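Local coordinates for DHHA1 domain protein (Clostridium perfringens, PDB 3KEW) that probably hydrolyses mischarged tRNA(Ala), as the related editing domain of alanyl-tRNA synthetase does, and binds a zinc ion, at residues F30-P41 and V61-L72; F108-C117 and T127-D135. All coordinates share one frame; numbering follows the deposited sequence.

Contact 1: F30-P41 and V61-L72; sequences FHVLLDQTAFFP and VYEEEGKVYHVL
His-70 meets Thr-37, Phe-39, Leu-34 and Val-32 inside a six-stranded antiparallel beta-barrel, where strand 29-34 pairs with strand 67-72, and the contact illustrates how one buried histidine can be held from several directions. His-70 NE2 lies 2.7 Å from Thr-37 OG1, a hydrogen bond in which either partner may be the donor; OG1 stands anti to the threonine N (chi1 -168°), which turns the hydroxyl to the imidazole. Thr-37 OG1 also accepts from Phe-39 N in an ST turn, tying the turn at Thr-37 to Phe-39 to the histidine. The imidazole edge is directed at the face of Phe-39 in an offset edge-to-face pair, planes at 87°, while Leu-34 CD2 makes a CH-pi contact over one imidazole face, offset toward the rim. ND1 adds a weak bond to Val-32 O, which His-70 N grips more firmly at 2.8 Å. Ile-53 and Val-58 also touch the His-70 side chain.

The opposite face, with His-31, Leu-33, Tyr-69 and Val-71, opens toward solvent at its turn end, where Lys-67 is exposed. Farther along, Val-71 CG2 sits over the centre of the His-31 ring, and Tyr-62 OH lies in that ring's plane, hydrogen-bonded at 2.6 Å to His-31 ND1.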
loop_
_atom_site.group_PDB
_atom_site.type_symbol
_atom_site.label_atom_id
_atom_site.label_comp_id
_atom_site.label_asym_id
_atom_site.label_seq_id
_atom_site.Cartn_x
_atom_site.Cartn_y
_atom_site.Cartn_z
ATOM N N PHE A 30 -23.039 -10.786 5.457
ATOM C CA PHE A 30 -23.760 -9.841 4.608
ATOM C C PHE A 30 -22.816 -8.996 3.757
ATOM O O PHE A 30 -22.159 -8.075 4.249
ATOM C CB PHE A 30 -24.710 -8.980 5.450
ATOM C CG PHE A 30 -25.810 -9.773 6.109
ATOM C CD1 PHE A 30 -25.612 -10.374 7.357
ATOM C CD2 PHE A 30 -27.038 -9.945 5.471
ATOM C CE1 PHE A 30 -26.620 -11.123 7.958
ATOM C CE2 PHE A 30 -28.056 -10.687 6.069
ATOM C CZ PHE A 30 -27.844 -11.280 7.312
ATOM N N HIS A 31 -22.750 -9.346 2.475
ATOM C CA HIS A 31 -21.868 -8.689 1.515
ATOM C C HIS A 31 -22.528 -7.413 0.994
ATOM O O HIS A 31 -23.515 -7.483 0.257
ATOM C CB HIS A 31 -21.553 -9.631 0.346
ATOM C CG HIS A 31 -20.713 -10.818 0.716
ATOM N ND1 HIS A 31 -19.711 -11.296 -0.102
ATOM C CD2 HIS A 31 -20.727 -11.628 1.804
ATOM C CE1 HIS A 31 -19.145 -12.347 0.466
ATOM N NE2 HIS A 31 -19.740 -12.568 1.625
ATOM N N VAL A 32 -21.995 -6.253 1.378
ATOM C CA VAL A 32 -22.593 -4.973 0.971
ATOM C C VAL A 32 -21.748 -4.128 0.009
ATOM O O VAL A 32 -20.512 -4.130 0.058
ATOM C CB VAL A 32 -23.062 -4.095 2.188
ATOM C CG1 VAL A 32 -24.008 -4.874 3.102
ATOM C CG2 VAL A 32 -21.880 -3.525 2.982
ATOM N N LEU A 33 -22.440 -3.419 -0.877
ATOM C CA LEU A 33 -21.820 -2.428 -1.744
ATOM C C LEU A 33 -22.151 -1.066 -1.142
ATOM O O LEU A 33 -23.192 -0.918 -0.487
ATOM C CB LEU A 33 -22.381 -2.532 -3.162
ATOM C CG LEU A 33 -21.399 -2.632 -4.329
ATOM C CD1 LEU A 33 -22.118 -3.091 -5.587
ATOM C CD2 LEU A 33 -20.672 -1.314 -4.574
ATOM N N LEU A 34 -21.263 -0.092 -1.343
ATOM C CA LEU A 34 -21.441 1.275 -0.833
ATOM C C LEU A 34 -21.353 2.275 -1.982
ATOM O O LEU A 34 -20.726 1.985 -3.005
ATOM C CB LEU A 34 -20.373 1.607 0.211
ATOM C CG LEU A 34 -20.636 1.519 1.720
ATOM C CD1 LEU A 34 -21.431 0.297 2.140
ATOM C CD2 LEU A 34 -19.310 1.551 2.461
ATOM N N ASP A 35 -21.999 3.433 -1.819
ATOM C CA ASP A 35 -21.942 4.498 -2.826
ATOM C C ASP A 35 -20.521 5.058 -2.964
ATOM O O ASP A 35 -20.051 5.325 -4.075
ATOM C CB ASP A 35 -22.977 5.607 -2.539
ATOM C CG ASP A 35 -22.666 6.433 -1.274
ATOM O OD1 ASP A 35 -22.631 7.676 -1.385
ATOM O OD2 ASP A 35 -22.464 5.864 -0.179
ATOM N N GLN A 36 -19.846 5.200 -1.822
ATOM C CA GLN A 36 -18.444 5.622 -1.746
ATOM C C GLN A 36 -17.756 4.851 -0.630
ATOM O O GLN A 36 -18.359 4.589 0.410
ATOM C CB GLN A 36 -18.329 7.139 -1.518
ATOM C CG GLN A 36 -18.836 7.678 -0.180
ATOM C CD GLN A 36 -18.843 9.196 -0.128
ATOM O OE1 GLN A 36 -18.223 9.867 -0.956
ATOM N NE2 GLN A 36 -19.554 9.745 0.843
ATOM N N THR A 37 -16.504 4.467 -0.847
ATOM C CA THR A 37 -15.782 3.735 0.192
ATOM C C THR A 37 -14.316 4.152 0.336
ATOM O O THR A 37 -13.637 4.468 -0.645
ATOM C CB THR A 37 -15.960 2.190 0.062
ATOM O OG1 THR A 37 -15.468 1.546 1.243
ATOM C CG2 THR A 37 -15.260 1.633 -1.180
ATOM N N ALA A 38 -13.860 4.179 1.579
ATOM C CA ALA A 38 -12.449 4.363 1.895
ATOM C C ALA A 38 -11.817 3.035 2.319
ATOM O O ALA A 38 -10.660 3.003 2.729
ATOM C CB ALA A 38 -12.281 5.426 2.998
ATOM N N PHE A 39 -12.582 1.941 2.234
ATOM C CA PHE A 39 -12.054 0.603 2.527
ATOM C C PHE A 39 -11.280 0.089 1.314
ATOM O O PHE A 39 -11.864 -0.142 0.246
ATOM C CB PHE A 39 -13.172 -0.385 2.917
ATOM C CG PHE A 39 -13.813 -0.101 4.265
ATOM C CD1 PHE A 39 -13.359 -0.743 5.418
ATOM C CD2 PHE A 39 -14.873 0.793 4.379
ATOM C CE1 PHE A 39 -13.925 -0.472 6.667
ATOM C CE2 PHE A 39 -15.464 1.058 5.623
ATOM C CZ PHE A 39 -14.982 0.428 6.771
ATOM N N PHE A 40 -9.961 -0.059 1.479
ATOM C CA PHE A 40 -9.081 -0.641 0.456
ATOM C C PHE A 40 -9.384 -2.135 0.410
ATOM O O PHE A 40 -9.441 -2.775 1.473
ATOM C CB PHE A 40 -7.614 -0.399 0.846
ATOM C CG PHE A 40 -6.602 -0.717 -0.237
ATOM C CD1 PHE A 40 -5.464 -1.474 0.064
ATOM C CD2 PHE A 40 -6.757 -0.236 -1.535
ATOM C CE1 PHE A 40 -4.503 -1.755 -0.917
ATOM C CE2 PHE A 40 -5.810 -0.514 -2.524
ATOM C CZ PHE A 40 -4.670 -1.269 -2.212
ATOM N N PRO A 41 -9.655 -2.681 -0.797
ATOM C CA PRO A 41 -9.851 -4.134 -0.971
ATOM C C PRO A 41 -8.550 -4.967 -0.996
ATOM O O PRO A 41 -8.598 -6.198 -0.835
ATOM C CB PRO A 41 -10.567 -4.228 -2.327
ATOM C CG PRO A 41 -10.104 -3.022 -3.085
ATOM C CD PRO A 41 -9.842 -1.945 -2.064
ATOM N N VAL A 61 -12.867 -7.227 2.916
ATOM C CA VAL A 61 -13.144 -6.322 1.814
ATOM C C VAL A 61 -12.460 -6.913 0.592
ATOM O O VAL A 61 -11.289 -7.296 0.650
ATOM C CB VAL A 61 -12.637 -4.872 2.070
ATOM C CG1 VAL A 61 -13.053 -3.963 0.939
ATOM C CG2 VAL A 61 -13.187 -4.310 3.356
ATOM N N TYR A 62 -13.207 -7.018 -0.499
ATOM C CA TYR A 62 -12.664 -7.503 -1.758
ATOM C C TYR A 62 -13.240 -6.701 -2.913
ATOM O O TYR A 62 -14.262 -6.027 -2.764
ATOM C CB TYR A 62 -12.943 -9.006 -1.931
ATOM C CG TYR A 62 -14.413 -9.390 -1.994
ATOM C CD1 TYR A 62 -15.146 -9.626 -0.828
ATOM C CD2 TYR A 62 -15.062 -9.543 -3.224
ATOM C CE1 TYR A 62 -16.493 -9.987 -0.886
ATOM C CE2 TYR A 62 -16.405 -9.902 -3.293
ATOM C CZ TYR A 62 -17.111 -10.132 -2.123
ATOM O OH TYR A 62 -18.443 -10.484 -2.191
ATOM N N GLU A 63 -12.575 -6.776 -4.061
ATOM C CA GLU A 63 -13.052 -6.131 -5.271
ATOM C C GLU A 63 -13.444 -7.183 -6.301
ATOM O O GLU A 63 -12.686 -8.116 -6.564
ATOM C CB GLU A 63 -11.997 -5.190 -5.854
ATOM C CG GLU A 63 -12.527 -4.279 -6.957
ATOM C CD GLU A 63 -11.481 -3.334 -7.517
ATOM O OE1 GLU A 63 -10.612 -2.875 -6.743
ATOM O OE2 GLU A 63 -11.533 -3.044 -8.734
ATOM N N GLU A 64 -14.637 -7.027 -6.868
ATOM C CA GLU A 64 -15.111 -7.910 -7.923
ATOM C C GLU A 64 -15.747 -7.083 -9.038
ATOM O O GLU A 64 -16.721 -6.361 -8.803
ATOM C CB GLU A 64 -16.094 -8.939 -7.358
ATOM C CG GLU A 64 -16.326 -10.152 -8.249
ATOM C CD GLU A 64 -17.339 -11.117 -7.664
ATOM O OE1 GLU A 64 -17.091 -11.658 -6.562
ATOM O OE2 GLU A 64 -18.387 -11.338 -8.308
ATOM N N GLU A 65 -15.162 -7.188 -10.234
ATOM C CA GLU A 65 -15.590 -6.460 -11.443
ATOM C C GLU A 65 -15.665 -4.942 -11.253
ATOM O O GLU A 65 -16.631 -4.296 -11.671
ATOM C CB GLU A 65 -16.909 -7.025 -11.998
ATOM C CG GLU A 65 -16.771 -8.376 -12.697
ATOM C CD GLU A 65 -18.105 -9.086 -12.877
ATOM O OE1 GLU A 65 -19.149 -8.401 -12.969
ATOM O OE2 GLU A 65 -18.107 -10.335 -12.925
ATOM N N GLY A 66 -14.641 -4.389 -10.610
ATOM C CA GLY A 66 -14.549 -2.951 -10.362
ATOM C C GLY A 66 -15.397 -2.452 -9.205
ATOM O O GLY A 66 -15.588 -1.251 -9.052
ATOM N N LYS A 67 -15.902 -3.367 -8.382
ATOM C CA LYS A 67 -16.779 -2.988 -7.277
ATOM C C LYS A 67 -16.258 -3.519 -5.955
ATOM O O LYS A 67 -15.918 -4.693 -5.839
ATOM C CB LYS A 67 -18.211 -3.477 -7.512
ATOM C CG LYS A 67 -18.941 -2.753 -8.636
ATOM C CD LYS A 67 -20.268 -3.417 -8.955
ATOM C CE LYS A 67 -21.004 -2.664 -10.053
ATOM N NZ LYS A 67 -22.380 -3.199 -10.246
ATOM N N VAL A 68 -16.209 -2.642 -4.959
ATOM C CA VAL A 68 -15.676 -2.977 -3.652
ATOM C C VAL A 68 -16.796 -3.490 -2.736
ATOM O O VAL A 68 -17.741 -2.759 -2.424
ATOM C CB VAL A 68 -14.933 -1.756 -3.015
ATOM C CG1 VAL A 68 -14.386 -2.115 -1.655
ATOM C CG2 VAL A 68 -13.805 -1.265 -3.916
ATOM N N TYR A 69 -16.666 -4.742 -2.305
ATOM C CA TYR A 69 -17.655 -5.396 -1.448
ATOM C C TYR A 69 -17.181 -5.556 -0.014
ATOM O O TYR A 69 -16.059 -5.980 0.230
ATOM C CB TYR A 69 -18.015 -6.775 -1.997
ATOM C CG TYR A 69 -18.699 -6.751 -3.344
ATOM C CD1 TYR A 69 -17.960 -6.826 -4.521
ATOM C CD2 TYR A 69 -20.085 -6.649 -3.442
ATOM C CE1 TYR A 69 -18.579 -6.799 -5.762
ATOM C CE2 TYR A 69 -20.719 -6.623 -4.687
ATOM C CZ TYR A 69 -19.957 -6.703 -5.840
ATOM O OH TYR A 69 -20.565 -6.675 -7.077
ATOM N N HIS A 70 -18.066 -5.258 0.926
ATOM C CA HIS A 70 -17.755 -5.296 2.344
ATOM C C HIS A 70 -18.531 -6.433 2.996
ATOM O O HIS A 70 -19.761 -6.485 2.914
ATOM C CB HIS A 70 -18.119 -3.956 3.005
ATOM C CG HIS A 70 -17.528 -2.759 2.318
ATOM N ND1 HIS A 70 -17.921 -2.346 1.063
ATOM C CD2 HIS A 70 -16.565 -1.891 2.712
ATOM C CE1 HIS A 70 -17.224 -1.279 0.709
ATOM N NE2 HIS A 70 -16.397 -0.981 1.695
ATOM N N VAL A 71 -17.805 -7.346 3.636
ATOM C CA VAL A 71 -18.420 -8.475 4.323
ATOM C C VAL A 71 -18.716 -8.085 5.772
ATOM O O VAL A 71 -17.804 -7.876 6.573
ATOM C CB VAL A 71 -17.544 -9.755 4.220
ATOM C CG1 VAL A 71 -18.161 -10.904 4.998
ATOM C CG2 VAL A 71 -17.361 -10.152 2.762
ATOM N N LEU A 72 -20.002 -7.963 6.088
ATOM C CA LEU A 72 -20.439 -7.553 7.418
ATOM C C LEU A 72 -20.885 -8.767 8.219
ATOM O O LEU A 72 -21.521 -9.671 7.666
ATOM C CB LEU A 72 -21.591 -6.540 7.320
ATOM C CG LEU A 72 -21.415 -5.217 6.564
ATOM C CD1 LEU A 72 -22.688 -4.392 6.667
ATOM C CD2 LEU A 72 -20.234 -4.417 7.086
HETATM O O HOH W 1 -18.458 -0.223 -2.073
#

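Contact 2: F108-C117 and T127-D135; sequences FYDLFGANTC and TVDIVGFLD
The beta hairpin of strands 116-121 and 126-131 is entered here after a three-residue link from helix 88-112, a compact example of a helix and the strand after it packing on the same partner. Val-131 N donates to Asn-115 O at 2.8 Å, and Cys-117 N donates to Asp-129 O at 3.0 Å. Between these bonds Thr-116 and Ile-130 form a non-hydrogen-bonded antiparallel pair. A water accepts from Asn-115 N and donates to Val-131 O, standing in for the second direct bond of that pair.

Ile-130 carries the apolar side with two branches. Its CG2, anti to the backbone N, touches Ala-114 CB at 3.6 Å; CG1, beside that N (chi1 -50°), reaches over one face of the Phe-108 ring, offset toward the rim, and CD1 continues to Phe-108 CD2 at 3.8 Å. Leu-134 CD1 approaches the same ring at CE1, 3.7 Å away. On the more exposed side, Val-131 CG2 lies 3.8 Å from Cys-117 CB.

Phe-108 O accepts from Phe-112 N and Ala-114 N on opposite faces of its carbonyl plane, before and after the positive-phi Gly-113. Around the contact, Asp-129 forms a salt bridge with Arg-222, Thr-116 OG1 bonds Ser-105 of helix 88-112, and Phe-108 touches Ile-223 of strand 220-227 and Ala-142 of helix 136-152.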
loop_
_atom_site.group_PDB
_atom_site.type_symbol
_atom_site.label_atom_id
_atom_site.label_comp_id
_atom_site.label_asym_id
_atom_site.label_seq_id
_atom_site.Cartn_x
_atom_site.Cartn_y
_atom_site.Cartn_z
ATOM N N PHE A 108 18.695 1.276 -2.662
ATOM C CA PHE A 108 19.582 0.270 -3.247
ATOM C C PHE A 108 19.992 0.565 -4.689
ATOM O O PHE A 108 21.155 0.390 -5.043
ATOM C CB PHE A 108 18.978 -1.114 -3.151
ATOM C CG PHE A 108 19.248 -1.795 -1.846
ATOM C CD1 PHE A 108 20.533 -2.233 -1.526
ATOM C CD2 PHE A 108 18.224 -2.007 -0.938
ATOM C CE1 PHE A 108 20.782 -2.874 -0.320
ATOM C CE2 PHE A 108 18.468 -2.648 0.273
ATOM C CZ PHE A 108 19.754 -3.081 0.577
ATOM N N TYR A 109 19.045 1.026 -5.504
ATOM C CA TYR A 109 19.336 1.380 -6.887
ATOM C C TYR A 109 20.122 2.678 -6.998
ATOM O O TYR A 109 21.052 2.775 -7.804
ATOM C CB TYR A 109 18.052 1.482 -7.729
ATOM C CG TYR A 109 18.332 1.685 -9.196
ATOM C CD1 TYR A 109 18.635 0.598 -10.020
ATOM C CD2 TYR A 109 18.329 2.963 -9.760
ATOM C CE1 TYR A 109 18.927 0.779 -11.376
ATOM C CE2 TYR A 109 18.617 3.152 -11.106
ATOM C CZ TYR A 109 18.909 2.053 -11.909
ATOM O OH TYR A 109 19.176 2.238 -13.244
ATOM N N ASP A 110 19.723 3.684 -6.221
ATOM C CA ASP A 110 20.383 4.989 -6.262
ATOM C C ASP A 110 21.845 4.908 -5.810
ATOM O O ASP A 110 22.723 5.485 -6.448
ATOM C CB ASP A 110 19.626 6.013 -5.418
ATOM C CG ASP A 110 20.298 7.368 -5.411
ATOM O OD1 ASP A 110 20.807 7.766 -4.344
ATOM O OD2 ASP A 110 20.327 8.026 -6.475
ATOM N N LEU A 111 22.094 4.173 -4.729
ATOM C CA LEU A 111 23.443 4.044 -4.182
ATOM C C LEU A 111 24.326 3.061 -4.956
ATOM O O LEU A 111 25.456 3.400 -5.312
ATOM C CB LEU A 111 23.398 3.650 -2.701
ATOM C CG LEU A 111 22.754 4.588 -1.672
ATOM C CD1 LEU A 111 22.866 3.969 -0.297
ATOM C CD2 LEU A 111 23.366 5.983 -1.691
ATOM N N PHE A 112 23.808 1.858 -5.218
ATOM C CA PHE A 112 24.631 0.755 -5.729
ATOM C C PHE A 112 24.250 0.216 -7.109
ATOM O O PHE A 112 24.904 -0.702 -7.606
ATOM C CB PHE A 112 24.639 -0.411 -4.730
ATOM C CG PHE A 112 24.914 0.004 -3.314
ATOM C CD1 PHE A 112 26.167 0.501 -2.947
ATOM C CD2 PHE A 112 23.919 -0.101 -2.346
ATOM C CE1 PHE A 112 26.418 0.892 -1.638
ATOM C CE2 PHE A 112 24.161 0.277 -1.035
ATOM C CZ PHE A 112 25.414 0.775 -0.674
ATOM N N GLY A 113 23.197 0.767 -7.717
ATOM C CA GLY A 113 22.674 0.250 -8.986
ATOM C C GLY A 113 22.024 -1.115 -8.864
ATOM O O GLY A 113 21.854 -1.819 -9.861
ATOM N N ALA A 114 21.654 -1.492 -7.640
ATOM C CA ALA A 114 21.131 -2.822 -7.368
ATOM C C ALA A 114 19.615 -2.874 -7.574
ATOM O O ALA A 114 18.871 -2.072 -6.996
ATOM C CB ALA A 114 21.500 -3.244 -5.967
ATOM N N ASN A 115 19.165 -3.833 -8.386
ATOM C CA ASN A 115 17.767 -3.922 -8.784
ATOM C C ASN A 115 16.957 -4.799 -7.837
ATOM O O ASN A 115 17.505 -5.674 -7.200
ATOM C CB ASN A 115 17.670 -4.450 -10.221
ATOM C CG ASN A 115 18.160 -3.444 -11.238
ATOM O OD1 ASN A 115 17.433 -2.524 -11.614
ATOM N ND2 ASN A 115 19.400 -3.605 -11.680
ATOM N N THR A 116 15.657 -4.523 -7.751
ATOM C CA THR A 116 14.684 -5.320 -6.996
ATOM C C THR A 116 14.021 -6.298 -7.963
ATOM O O THR A 116 13.757 -5.957 -9.131
ATOM C CB THR A 116 13.623 -4.392 -6.344
ATOM O OG1 THR A 116 14.293 -3.490 -5.460
ATOM C CG2 THR A 116 12.523 -5.180 -5.553
ATOM N N CYS A 117 13.782 -7.517 -7.487
ATOM C CA CYS A 117 13.143 -8.543 -8.295
ATOM C C CYS A 117 11.979 -9.220 -7.566
ATOM O O CYS A 117 11.347 -10.119 -8.104
ATOM C CB CYS A 117 14.175 -9.577 -8.765
ATOM S SG CYS A 117 15.056 -10.438 -7.443
ATOM N N THR A 127 9.414 -8.593 3.302
ATOM C CA THR A 127 10.673 -8.795 2.590
ATOM C C THR A 127 10.760 -7.996 1.287
ATOM O O THR A 127 9.748 -7.586 0.701
ATOM C CB THR A 127 10.997 -10.292 2.307
ATOM O OG1 THR A 127 9.952 -10.881 1.521
ATOM C CG2 THR A 127 11.142 -11.087 3.594
ATOM N N VAL A 128 11.994 -7.763 0.870
ATOM C CA VAL A 128 12.330 -7.220 -0.446
ATOM C C VAL A 128 13.528 -8.050 -0.965
ATOM O O VAL A 128 14.439 -8.379 -0.193
ATOM C CB VAL A 128 12.595 -5.673 -0.391
ATOM C CG1 VAL A 128 13.855 -5.292 0.451
ATOM C CG2 VAL A 128 12.694 -5.073 -1.793
ATOM N N ASP A 129 13.496 -8.430 -2.245
ATOM C CA ASP A 129 14.570 -9.215 -2.873
ATOM C C ASP A 129 15.403 -8.311 -3.765
ATOM O O ASP A 129 14.867 -7.670 -4.658
ATOM C CB ASP A 129 14.009 -10.351 -3.736
ATOM C CG ASP A 129 13.318 -11.444 -2.922
ATOM O OD1 ASP A 129 13.256 -11.356 -1.680
ATOM O OD2 ASP A 129 12.827 -12.405 -3.543
ATOM N N ILE A 130 16.711 -8.273 -3.525
ATOM C CA ILE A 130 17.621 -7.466 -4.334
ATOM C C ILE A 130 18.483 -8.417 -5.158
ATOM O O ILE A 130 18.970 -9.410 -4.637
ATOM C CB ILE A 130 18.516 -6.557 -3.448
ATOM C CG1 ILE A 130 17.674 -5.773 -2.422
ATOM C CG2 ILE A 130 19.356 -5.611 -4.293
ATOM C CD1 ILE A 130 16.702 -4.746 -3.006
ATOM N N VAL A 131 18.665 -8.111 -6.440
ATOM C CA VAL A 131 19.422 -8.981 -7.333
ATOM C C VAL A 131 20.917 -8.965 -6.982
ATOM O O VAL A 131 21.538 -7.901 -6.904
ATOM C CB VAL A 131 19.231 -8.603 -8.827
ATOM C CG1 VAL A 131 19.843 -9.667 -9.716
ATOM C CG2 VAL A 131 17.760 -8.421 -9.171
ATOM N N GLY A 132 21.470 -10.155 -6.763
ATOM C CA GLY A 132 22.892 -10.318 -6.492
ATOM C C GLY A 132 23.203 -10.513 -5.022
ATOM O O GLY A 132 22.319 -10.406 -4.161
ATOM N N PHE A 133 24.469 -10.820 -4.747
ATOM C CA PHE A 133 24.981 -10.905 -3.385
ATOM C C PHE A 133 25.227 -9.493 -2.868
ATOM O O PHE A 133 25.719 -8.623 -3.598
ATOM C CB PHE A 133 26.278 -11.733 -3.342
ATOM C CG PHE A 133 27.040 -11.626 -2.033
ATOM C CD1 PHE A 133 26.641 -12.361 -0.913
ATOM C CD2 PHE A 133 28.164 -10.797 -1.926
ATOM C CE1 PHE A 133 27.340 -12.268 0.299
ATOM C CE2 PHE A 133 28.868 -10.693 -0.722
ATOM C CZ PHE A 133 28.454 -11.432 0.394
ATOM N N LEU A 134 24.871 -9.269 -1.611
ATOM C CA LEU A 134 25.159 -8.011 -0.948
ATOM C C LEU A 134 25.855 -8.301 0.366
ATOM O O LEU A 134 25.420 -9.167 1.134
ATOM C CB LEU A 134 23.870 -7.234 -0.679
ATOM C CG LEU A 134 22.971 -6.789 -1.828
ATOM C CD1 LEU A 134 21.648 -6.333 -1.243
ATOM C CD2 LEU A 134 23.620 -5.673 -2.618
ATOM N N ASP A 135 26.938 -7.584 0.628
ATOM C CA ASP A 135 27.608 -7.709 1.916
ATOM C C ASP A 135 26.898 -6.851 2.967
ATOM O O ASP A 135 26.064 -6.002 2.623
ATOM C CB ASP A 135 29.106 -7.376 1.808
ATOM C CG ASP A 135 29.376 -6.038 1.130
ATOM O OD1 ASP A 135 28.704 -5.036 1.453
ATOM O OD2 ASP A 135 30.288 -5.981 0.279
HETATM O O HOH W 2 21.128 -5.875 -9.206
#

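Read from the N terminus, the two contacts come in series, neither nesting in the other nor crossing it. Contact 1 closes a loop of 19 residues, which includes strand 51-53, and pairs strand 29-34 with strand 67-72, neighbours in the barrel though not in sequence. The chain then runs through strand 82-86 into the long helix 88-112, which supplies the zinc ligands His-98 and His-102 and ends within contact 2. There a short hairpin connection of nine residues is closed, joining the end of that helix to the four-stranded sheet. The centres of the two contacts lie about 37 Å apart, on opposite sides of the chain's centre, with the helix spanning the interval.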